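Local coordinates for protein phospholethanolamine N-methyltransferase 2 (Haemonchus contortus, PDB 4KRI) that probably transfers methyl groups from S-adenosylmethionine to phosphomonomethylethanolamine and its dimethyl form on the way to phosphocholine, at residues A[85-90]-A[134-139]; A[117-122]-A[253-258]; A[263-268]-A[273-278]. One frame throughout, in Å; residues are numbered along the deposited sequence.

Overall arrangement
All three contacts are buried and none forms a direct hydrogen bond between its segments, yet their chemistry differs with position. Contact 1, farthest from the centre of the chain, is a purely apolar edge contact between a helix and a strand of the N-terminal region. Contact 2 brings helix 114-124 of that region against the start of helix 255-268, mixing methyl packing with water and charge, while the other side of segment 253-258 lines the S-adenosylhomocysteine pocket. Contact 3 uses the far end of that helix, against strand 273-277, and grades from a hydrophobic interior to a charged surface. F138 of segment 134-139 touches T119 of contact 2 and V277 of contact 3; strands 132-143 and 273-277 are paired.

Contact 1. Residues A[85-90]-A[134-139]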
loop_
_atom_site.group_PDB
_atom_site.type_symbol
_atom_site.label_atom_id
_atom_site.label_comp_id
_atom_site.label_asym_id
_atom_site.label_seq_id
_atom_site.Cartn_x
_atom_site.Cartn_y
_atom_site.Cartn_z
ATOM N N LYS A 85 3.827 -26.543 5.960
ATOM C CA LYS A 85 3.306 -27.627 5.132
ATOM C C LYS A 85 2.397 -27.093 4.030
ATOM O O LYS A 85 2.467 -27.548 2.889
ATOM C CB LYS A 85 2.580 -28.680 5.979
ATOM C CG LYS A 85 3.470 -29.836 6.364
ATOM C CD LYS A 85 2.941 -30.571 7.580
ATOM C CE LYS A 85 3.889 -31.692 7.978
ATOM N NZ LYS A 85 4.063 -32.670 6.861
ATOM N N PHE A 86 1.558 -26.119 4.368
ATOM C CA PHE A 86 0.655 -25.541 3.379
ATOM C C PHE A 86 1.408 -24.780 2.300
ATOM O O PHE A 86 1.123 -24.940 1.119
ATOM C CB PHE A 86 -0.371 -24.597 4.012
ATOM C CG PHE A 86 -1.004 -23.666 3.017
ATOM C CD1 PHE A 86 -1.973 -24.126 2.138
ATOM C CD2 PHE A 86 -0.607 -22.341 2.933
ATOM C CE1 PHE A 86 -2.547 -23.275 1.199
ATOM C CE2 PHE A 86 -1.174 -21.488 1.998
ATOM C CZ PHE A 86 -2.153 -21.957 1.135
ATOM N N ILE A 87 2.345 -23.927 2.698
ATOM C CA ILE A 87 3.060 -23.127 1.700
ATOM C C ILE A 87 3.825 -24.048 0.766
ATOM O O ILE A 87 3.868 -23.825 -0.446
ATOM C CB ILE A 87 4.021 -22.127 2.341
ATOM C CG1 ILE A 87 3.243 -21.188 3.260
ATOM C CG2 ILE A 87 4.743 -21.327 1.267
ATOM C CD1 ILE A 87 4.122 -20.273 4.099
ATOM N N THR A 88 4.417 -25.086 1.345
ATOM C CA THR A 88 5.122 -26.098 0.573
ATOM C C THR A 88 4.192 -26.762 -0.433
ATOM O O THR A 88 4.520 -26.861 -1.615
ATOM C CB THR A 88 5.735 -27.161 1.495
ATOM O OG1 THR A 88 6.693 -26.529 2.351
ATOM C CG2 THR A 88 6.428 -28.243 0.681
ATOM N N ALA A 89 3.019 -27.183 0.024
ATOM C CA ALA A 89 2.083 -27.899 -0.842
ATOM C C ALA A 89 1.537 -26.961 -1.914
ATOM O O ALA A 89 1.323 -27.360 -3.056
ATOM C CB ALA A 89 0.943 -28.499 -0.023
ATOM N N ALA A 90 1.307 -25.707 -1.542
ATOM C CA ALA A 90 0.817 -24.725 -2.504
ATOM C C ALA A 90 1.830 -24.493 -3.622
ATOM O O ALA A 90 1.470 -24.490 -4.797
ATOM C CB ALA A 90 0.472 -23.414 -1.802
ATOM N N VAL A 134 12.131 -22.090 -5.319
ATOM C CA VAL A 134 10.913 -21.408 -5.729
ATOM C C VAL A 134 10.296 -20.764 -4.502
ATOM O O VAL A 134 10.563 -21.180 -3.370
ATOM C CB VAL A 134 9.873 -22.356 -6.375
ATOM C CG1 VAL A 134 10.387 -22.874 -7.711
ATOM C CG2 VAL A 134 9.507 -23.509 -5.433
ATOM N N GLY A 135 9.470 -19.751 -4.728
ATOM C CA GLY A 135 8.816 -19.062 -3.634
ATOM C C GLY A 135 7.735 -18.171 -4.197
ATOM O O GLY A 135 7.525 -18.136 -5.412
ATOM N N PHE A 136 7.041 -17.447 -3.329
ATOM C CA PHE A 136 6.006 -16.542 -3.808
ATOM C C PHE A 136 6.491 -15.111 -3.923
ATOM O O PHE A 136 7.075 -14.567 -2.983
ATOM C CB PHE A 136 4.781 -16.591 -2.890
ATOM C CG PHE A 136 3.954 -17.824 -3.063
ATOM C CD1 PHE A 136 3.298 -18.076 -4.266
ATOM C CD2 PHE A 136 3.814 -18.736 -2.020
ATOM C CE1 PHE A 136 2.530 -19.230 -4.429
ATOM C CE2 PHE A 136 3.053 -19.882 -2.170
ATOM C CZ PHE A 136 2.409 -20.138 -3.384
ATOM N N GLN A 137 6.246 -14.505 -5.083
ATOM C CA GLN A 137 6.456 -13.075 -5.270
ATOM C C GLN A 137 5.181 -12.342 -4.865
ATOM O O GLN A 137 4.074 -12.755 -5.218
ATOM C CB GLN A 137 6.797 -12.767 -6.733
ATOM C CG GLN A 137 6.858 -11.278 -7.066
ATOM C CD GLN A 137 7.200 -11.029 -8.520
ATOM O OE1 GLN A 137 8.196 -11.545 -9.031
ATOM N NE2 GLN A 137 6.376 -10.238 -9.198
ATOM N N PHE A 138 5.336 -11.258 -4.115
ATOM C CA PHE A 138 4.190 -10.495 -3.630
ATOM C C PHE A 138 3.539 -9.642 -4.726
ATOM O O PHE A 138 4.233 -8.994 -5.521
ATOM C CB PHE A 138 4.628 -9.599 -2.465
ATOM C CG PHE A 138 3.538 -8.710 -1.950
ATOM C CD1 PHE A 138 2.583 -9.205 -1.066
ATOM C CD2 PHE A 138 3.452 -7.390 -2.369
ATOM C CE1 PHE A 138 1.566 -8.391 -0.593
ATOM C CE2 PHE A 138 2.433 -6.571 -1.895
ATOM C CZ PHE A 138 1.500 -7.069 -1.012
ATOM N N TYR A 139 2.203 -9.651 -4.773
ATOM C CA TYR A 139 1.470 -8.729 -5.637
ATOM C C TYR A 139 0.601 -7.741 -4.849
ATOM O O TYR A 139 0.720 -6.528 -5.033
ATOM C CB TYR A 139 0.630 -9.471 -6.683
ATOM C CG TYR A 139 -0.076 -8.528 -7.623
ATOM C CD1 TYR A 139 0.606 -7.916 -8.671
ATOM C CD2 TYR A 139 -1.420 -8.230 -7.459
ATOM C CE1 TYR A 139 -0.040 -7.034 -9.528
ATOM C CE2 TYR A 139 -2.070 -7.355 -8.313
ATOM C CZ TYR A 139 -1.385 -6.767 -9.344
ATOM O OH TYR A 139 -2.056 -5.898 -10.182
#
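With CG anti to its carbonyl carbon (chi1 -75°), F136 swings its ring off strand 132-143 toward helix 80-93, while I87 turns CG2 anti to its backbone N and CG1 anti to its carbonyl carbon (chi1 -59°). The CG2 branch of I87 therefore reaches the ring, ending 4.1 Å from CE2 of F136. One helical turn on, CB of A90 approaches CZ of the same ring at an equal 4.1 Å. Both methyls lie at the edge of the ring, near its plane, so the helix borders the phenyl group without lying over a face. Alanine suits its place because its CB points toward the strand and, as the whole side chain, lets the CZ edge of the ring approach the helix; it also sits 4.2 Å above one face of the F86 ring, off its centre. Isoleucine, branched at CB, serves two neighbours: CG2 meets F136 while CD1, on the other branch, packs on Y121 and F122 of helix 114-124. F136 also meets L161, so its ring touches both strand 156-166 and helix 80-93. With no polar atom in the interface, the contact depends on hydrophobic burial and van der Waals contact, not on directional bonds.

Contact 2. Residues A[117-122]-A[253-258]. With SAH (S-adenosyl-L-homocysteine), chain D.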
loop_
_atom_site.group_PDB
_atom_site.type_symbol
_atom_site.label_atom_id
_atom_site.label_comp_id
_atom_site.label_asym_id
_atom_site.label_seq_id
_atom_site.Cartn_x
_atom_site.Cartn_y
_atom_site.Cartn_z
ATOM N N MET A 117 2.656 -9.849 9.421
ATOM C CA MET A 117 3.546 -10.967 9.718
ATOM C C MET A 117 3.329 -12.127 8.754
ATOM O O MET A 117 4.282 -12.784 8.341
ATOM C CB MET A 117 3.352 -11.442 11.164
ATOM C CG MET A 117 3.504 -10.338 12.196
ATOM S SD MET A 117 3.793 -10.968 13.868
ATOM C CE MET A 117 2.967 -12.561 13.809
ATOM N N LEU A 118 2.075 -12.375 8.390
ATOM C CA LEU A 118 1.778 -13.409 7.406
ATOM C C LEU A 118 2.372 -13.038 6.050
ATOM O O LEU A 118 2.985 -13.880 5.377
ATOM C CB LEU A 118 0.270 -13.623 7.297
ATOM C CG LEU A 118 -0.347 -14.477 8.399
ATOM C CD1 LEU A 118 -1.847 -14.519 8.206
ATOM C CD2 LEU A 118 0.236 -15.889 8.357
ATOM N N THR A 119 2.219 -11.774 5.660
ATOM C CA THR A 119 2.743 -11.317 4.378
ATOM C C THR A 119 4.250 -11.514 4.320
ATOM O O THR A 119 4.785 -12.017 3.322
ATOM C CB THR A 119 2.384 -9.844 4.130
ATOM O OG1 THR A 119 0.963 -9.694 4.245
ATOM C CG2 THR A 119 2.826 -9.403 2.741
ATOM N N ASP A 120 4.940 -11.150 5.396
ATOM C CA ASP A 120 6.387 -11.344 5.441
ATOM C C ASP A 120 6.743 -12.827 5.386
ATOM O O ASP A 120 7.699 -13.220 4.722
ATOM C CB ASP A 120 6.984 -10.708 6.701
ATOM C CG ASP A 120 7.054 -9.192 6.617
ATOM O OD1 ASP A 120 7.004 -8.644 5.493
ATOM O OD2 ASP A 120 7.177 -8.547 7.685
ATOM N N TYR A 121 5.960 -13.651 6.072
ATOM C CA TYR A 121 6.220 -15.085 6.113
ATOM C C TYR A 121 6.126 -15.697 4.714
ATOM O O TYR A 121 6.979 -16.492 4.314
ATOM C CB TYR A 121 5.222 -15.766 7.045
ATOM C CG TYR A 121 5.698 -17.084 7.614
ATOM C CD1 TYR A 121 6.336 -17.134 8.844
ATOM C CD2 TYR A 121 5.499 -18.274 6.930
ATOM C CE1 TYR A 121 6.768 -18.329 9.377
ATOM C CE2 TYR A 121 5.935 -19.480 7.452
ATOM C CZ TYR A 121 6.568 -19.499 8.677
ATOM O OH TYR A 121 7.005 -20.689 9.219
ATOM N N PHE A 122 5.078 -15.333 3.981
ATOM C CA PHE A 122 4.892 -15.815 2.615
ATOM C C PHE A 122 6.026 -15.321 1.716
ATOM O O PHE A 122 6.492 -16.044 0.825
ATOM C CB PHE A 122 3.561 -15.305 2.052
ATOM C CG PHE A 122 2.352 -15.851 2.748
ATOM C CD1 PHE A 122 2.372 -17.111 3.321
ATOM C CD2 PHE A 122 1.185 -15.096 2.824
ATOM C CE1 PHE A 122 1.250 -17.621 3.957
ATOM C CE2 PHE A 122 0.066 -15.595 3.458
ATOM C CZ PHE A 122 0.102 -16.862 4.032
ATOM N N LEU A 253 2.706 0.537 0.125
ATOM C CA LEU A 253 3.537 -0.634 -0.079
ATOM C C LEU A 253 3.971 -1.210 1.259
ATOM O O LEU A 253 4.270 -2.401 1.366
ATOM C CB LEU A 253 4.757 -0.264 -0.934
ATOM C CG LEU A 253 5.634 -1.441 -1.375
ATOM C CD1 LEU A 253 4.792 -2.585 -1.928
ATOM C CD2 LEU A 253 6.626 -0.985 -2.416
ATOM N N SER A 254 3.992 -0.369 2.289
ATOM C CA SER A 254 4.463 -0.822 3.593
ATOM C C SER A 254 3.382 -1.511 4.415
ATOM O O SER A 254 2.372 -0.892 4.749
ATOM C CB SER A 254 5.028 0.359 4.381
ATOM O OG SER A 254 5.231 -0.003 5.743
ATOM N N THR A 255 3.590 -2.785 4.759
ATOM C CA THR A 255 2.657 -3.490 5.630
ATOM C C THR A 255 2.699 -2.949 7.051
ATOM O O THR A 255 1.689 -2.993 7.752
ATOM C CB THR A 255 2.903 -5.007 5.672
ATOM O OG1 THR A 255 4.310 -5.261 5.749
ATOM C CG2 THR A 255 2.317 -5.672 4.432
ATOM N N ASN A 256 3.856 -2.463 7.491
ATOM C CA ASN A 256 3.938 -1.799 8.792
ATOM C C ASN A 256 2.990 -0.599 8.891
ATOM O O ASN A 256 2.284 -0.439 9.890
ATOM C CB ASN A 256 5.360 -1.340 9.109
ATOM C CG ASN A 256 6.262 -2.472 9.523
ATOM O OD1 ASN A 256 5.799 -3.551 9.882
ATOM N ND2 ASN A 256 7.574 -2.219 9.506
ATOM N N MET A 257 2.978 0.226 7.847
ATOM C CA MET A 257 2.097 1.386 7.776
ATOM C C MET A 257 0.637 0.967 7.728
ATOM O O MET A 257 -0.194 1.442 8.510
ATOM C CB MET A 257 2.400 2.204 6.510
ATOM C CG MET A 257 3.673 2.986 6.559
ATOM S SD MET A 257 3.493 4.365 7.701
ATOM C CE MET A 257 4.720 5.477 7.083
ATOM N N LEU A 258 0.312 0.073 6.801
ATOM C CA LEU A 258 -1.087 -0.244 6.582
ATOM C C LEU A 258 -1.675 -1.060 7.732
ATOM O O LEU A 258 -2.873 -0.982 8.000
ATOM C CB LEU A 258 -1.286 -0.944 5.235
ATOM C CG LEU A 258 -2.602 -0.507 4.587
ATOM C CD1 LEU A 258 -2.500 0.942 4.159
ATOM C CD2 LEU A 258 -2.989 -1.394 3.418
HETATM N N SAH D . 0.225 10.122 2.926
HETATM C CA SAH D . 0.477 9.750 4.343
HETATM C CB SAH D . 1.803 8.899 4.447
HETATM C CG SAH D . 3.119 9.602 4.137
HETATM S SD SAH D . 4.550 8.481 4.249
HETATM C C SAH D . 0.438 10.931 5.230
HETATM O O SAH D . 0.135 12.028 4.783
HETATM O OXT SAH D . 0.481 10.765 6.438
HETATM C "C5'" SAH D . 4.871 7.830 2.599
HETATM C "C4'" SAH D . 4.253 6.582 2.305
HETATM O "O4'" SAH D . 4.418 6.306 0.889
HETATM C "C3'" SAH D . 4.949 5.476 3.001
HETATM O "O3'" SAH D . 4.025 4.823 3.844
HETATM C "C2'" SAH D . 5.411 4.571 1.949
HETATM O "O2'" SAH D . 5.310 3.213 2.310
HETATM C "C1'" SAH D . 4.519 4.921 0.803
HETATM N N9 SAH D . 5.058 4.467 -0.526
HETATM C C8 SAH D . 6.275 4.743 -1.049
HETATM N N7 SAH D . 6.330 4.213 -2.276
HETATM C C5 SAH D . 5.149 3.618 -2.544
HETATM C C6 SAH D . 4.658 2.919 -3.654
HETATM N N6 SAH D . 5.431 2.714 -4.776
HETATM N N1 SAH D . 3.396 2.441 -3.590
HETATM C C2 SAH D . 2.630 2.626 -2.510
HETATM N N3 SAH D . 3.071 3.299 -1.432
HETATM C C4 SAH D . 4.324 3.790 -1.418
HETATM O O HOH W 1 5.900 -5.881 7.899
#
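No ring stands between T119 and T255, whose methyls touch; the flat group on this side of the contact is the carboxylate of D120. Its OD1 comes no nearer than 4.3 Å to OG1 of T255 and is salt-bridged instead to R177, while OD2 takes a 3.0 Å bond from a water. That water also bonds OG1 of T255 at 2.7 Å and donates to OD1 of N256, joining the two helices through solvent. Behind, the ring of F122 has the carbonyl O of L118 3.2 Å above one face, nearer its margin than its middle, and meets W159 edge-to-face. Threonine suits both central positions because it offers a methyl to its opposite number and a hydroxyl to its own surroundings: CG2 of T119 lies 4.1 Å from CG2 of T255, the OG1 of T119 bonds M115 O and W159, and the OG1 of T255 bonds D181. In T255 a chi1 of 42° sets CG2 anti to the carbonyl carbon, facing helix 114-124. Segment 253-258 follows the second strand of the Rossmann-like methyltransferase fold, where D252 bonds the S-adenosylhomocysteine. S254 is the N-cap of helix 255-268: its OG accepts from M257 N over 3.1 Å at 165°, and is also bonded to D181. On the cofactor side, L253 meets the adenine, its backbone N 3.2 Å from N3, and CG of M257 comes to 3.3 Å from the ribose O3'.

Contact 3. Residues A[263-268]-A[273-278]; sequences ERVHKE and VTYAVC
V265 meets Y275 in the close part of this contact, where CG1 of the valine comes to 3.7 Å from CE2 of the tyrosine and 4.1 Å from CD2. It arrives at the edge of the ring, near its plane, and the two side chains run past each other in opposite directions. With chi1 at 71°, CG1 of V265 is tucked between its own N and C, which turns it onto the CE2 edge of the tyrosine, while CG2 is carried toward the start of the strand. There the fit is looser: CG2 is 4.4 Å from CB of V273. Compact, branched valines suit the space between helix and strand, and the flat tyrosine ring spans the wider gap beside them.

The far side of the helix has a different character. E263 and K267, one turn apart, form a salt bridge of 2.8 Å between OE2 and NZ, the oxygen using its anti lone pair; K267 is exposed and touches a crystal neighbour, which may influence its pose. R264 leaves from the flank and leads its guanidinium away from the strand to E194 and N200, whereas E268 bridges back to R238. Long charged chains suit these positions because they can reach partners or water.

Helix 255-268 and strand 273-277 belong to a beta-alpha-beta unit of the Rossmann-like domain that begins with strand 247-252. R238 of helix 235-244 touches V265, V273 and Y275, W154 also reaches V265, and the strand itself lies between parallel strand 247-252 and antiparallel strand 132-143.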
loop_
_atom_site.group_PDB
_atom_site.type_symbol
_atom_site.label_atom_id
_atom_site.label_comp_id
_atom_site.label_asym_id
_atom_site.label_seq_id
_atom_site.Cartn_x
_atom_site.Cartn_y
_atom_site.Cartn_z
ATOM N N GLU A 263 -5.947 -1.345 11.482
ATOM C CA GLU A 263 -6.360 -1.537 12.873
ATOM C C GLU A 263 -7.287 -0.409 13.280
ATOM O O GLU A 263 -8.313 -0.625 13.941
ATOM C CB GLU A 263 -5.134 -1.521 13.785
ATOM C CG GLU A 263 -5.463 -1.556 15.266
ATOM C CD GLU A 263 -4.222 -1.552 16.139
ATOM O OE1 GLU A 263 -3.103 -1.680 15.594
ATOM O OE2 GLU A 263 -4.367 -1.424 17.372
ATOM N N ARG A 264 -6.926 0.798 12.863
ATOM C CA ARG A 264 -7.658 1.981 13.290
ATOM C C ARG A 264 -9.016 2.129 12.618
ATOM O O ARG A 264 -9.993 2.489 13.266
ATOM C CB ARG A 264 -6.786 3.226 13.164
ATOM C CG ARG A 264 -5.686 3.231 14.214
ATOM C CD ARG A 264 -4.759 4.414 14.096
ATOM N NE ARG A 264 -3.607 4.232 14.975
ATOM C CZ ARG A 264 -2.644 5.130 15.150
ATOM N NH1 ARG A 264 -2.691 6.295 14.521
ATOM N NH2 ARG A 264 -1.635 4.861 15.972
ATOM N N VAL A 265 -9.104 1.818 11.334
ATOM C CA VAL A 265 -10.411 1.900 10.698
ATOM C C VAL A 265 -11.320 0.756 11.151
ATOM O O VAL A 265 -12.530 0.947 11.282
ATOM C CB VAL A 265 -10.329 1.999 9.147
ATOM C CG1 VAL A 265 -9.890 0.671 8.545
ATOM C CG2 VAL A 265 -11.699 2.417 8.580
ATOM N N HIS A 266 -10.754 -0.423 11.424
ATOM C CA HIS A 266 -11.560 -1.539 11.900
ATOM C C HIS A 266 -12.169 -1.228 13.272
ATOM O O HIS A 266 -13.297 -1.618 13.578
ATOM C CB HIS A 266 -10.723 -2.825 11.963
ATOM C CG HIS A 266 -11.479 -4.024 12.426
ATOM N ND1 HIS A 266 -12.284 -4.774 11.592
ATOM C CD2 HIS A 266 -11.553 -4.616 13.646
ATOM C CE1 HIS A 266 -12.818 -5.771 12.275
ATOM N NE2 HIS A 266 -12.386 -5.701 13.521
ATOM N N LYS A 267 -11.415 -0.526 14.097
ATOM C CA LYS A 267 -11.913 -0.184 15.426
ATOM C C LYS A 267 -12.903 0.973 15.412
ATOM O O LYS A 267 -13.907 0.949 16.133
ATOM C CB LYS A 267 -10.748 0.129 16.359
ATOM C CG LYS A 267 -9.950 -1.108 16.717
ATOM C CD LYS A 267 -8.982 -0.839 17.858
ATOM C CE LYS A 267 -8.192 -2.094 18.215
ATOM N NZ LYS A 267 -6.811 -1.747 18.644
ATOM N N GLU A 268 -12.629 1.967 14.577
ATOM C CA GLU A 268 -13.396 3.216 14.569
ATOM C C GLU A 268 -14.595 3.155 13.618
ATOM O O GLU A 268 -15.640 3.760 13.878
ATOM C CB GLU A 268 -12.466 4.386 14.236
ATOM C CG GLU A 268 -11.477 4.701 15.378
ATOM C CD GLU A 268 -10.225 5.467 14.948
ATOM O OE1 GLU A 268 -10.148 5.944 13.794
ATOM O OE2 GLU A 268 -9.300 5.596 15.785
ATOM N N VAL A 273 -13.943 4.273 3.743
ATOM C CA VAL A 273 -12.506 4.092 3.622
ATOM C C VAL A 273 -12.108 2.631 3.508
ATOM O O VAL A 273 -12.497 1.814 4.327
ATOM C CB VAL A 273 -11.798 4.680 4.838
ATOM C CG1 VAL A 273 -10.292 4.413 4.759
ATOM C CG2 VAL A 273 -12.055 6.175 4.897
ATOM N N THR A 274 -11.323 2.309 2.486
ATOM C CA THR A 274 -10.799 0.950 2.331
ATOM C C THR A 274 -9.306 1.070 2.002
ATOM O O THR A 274 -8.852 2.141 1.608
ATOM C CB THR A 274 -11.540 0.165 1.237
ATOM O OG1 THR A 274 -11.457 0.882 -0.006
ATOM C CG2 THR A 274 -13.029 -0.076 1.649
ATOM N N TYR A 275 -8.559 -0.018 2.176
ATOM C CA TYR A 275 -7.104 -0.001 2.022
ATOM C C TYR A 275 -6.598 -1.231 1.264
ATOM O O TYR A 275 -7.245 -2.280 1.275
ATOM C CB TYR A 275 -6.443 0.015 3.402
ATOM C CG TYR A 275 -6.680 1.261 4.229
ATOM C CD1 TYR A 275 -6.300 2.510 3.764
ATOM C CD2 TYR A 275 -7.254 1.178 5.491
ATOM C CE1 TYR A 275 -6.489 3.658 4.532
ATOM C CE2 TYR A 275 -7.448 2.324 6.269
ATOM C CZ TYR A 275 -7.080 3.549 5.779
ATOM O OH TYR A 275 -7.264 4.668 6.572
ATOM N N ALA A 276 -5.439 -1.108 0.608
ATOM C CA ALA A 276 -4.791 -2.263 -0.033
ATOM C C ALA A 276 -3.282 -2.120 0.097
ATOM O O ALA A 276 -2.767 -1.006 0.023
ATOM C CB ALA A 276 -5.176 -2.370 -1.517
ATOM N N VAL A 277 -2.580 -3.227 0.339
ATOM C CA VAL A 277 -1.123 -3.206 0.278
ATOM C C VAL A 277 -0.738 -3.495 -1.171
ATOM O O VAL A 277 -1.082 -4.548 -1.705
ATOM C CB VAL A 277 -0.505 -4.309 1.155
ATOM C CG1 VAL A 277 1.012 -4.164 1.208
ATOM C CG2 VAL A 277 -1.084 -4.264 2.555
ATOM N N CYS A 278 -0.042 -2.561 -1.811
ATOM C CA CYS A 278 0.452 -2.784 -3.176
ATOM C C CYS A 278 1.381 -1.671 -3.562
ATOM O O CYS A 278 1.452 -0.654 -2.884
ATOM C CB CYS A 278 -0.695 -2.864 -4.186
ATOM S SG CYS A 278 -1.732 -1.354 -4.286
#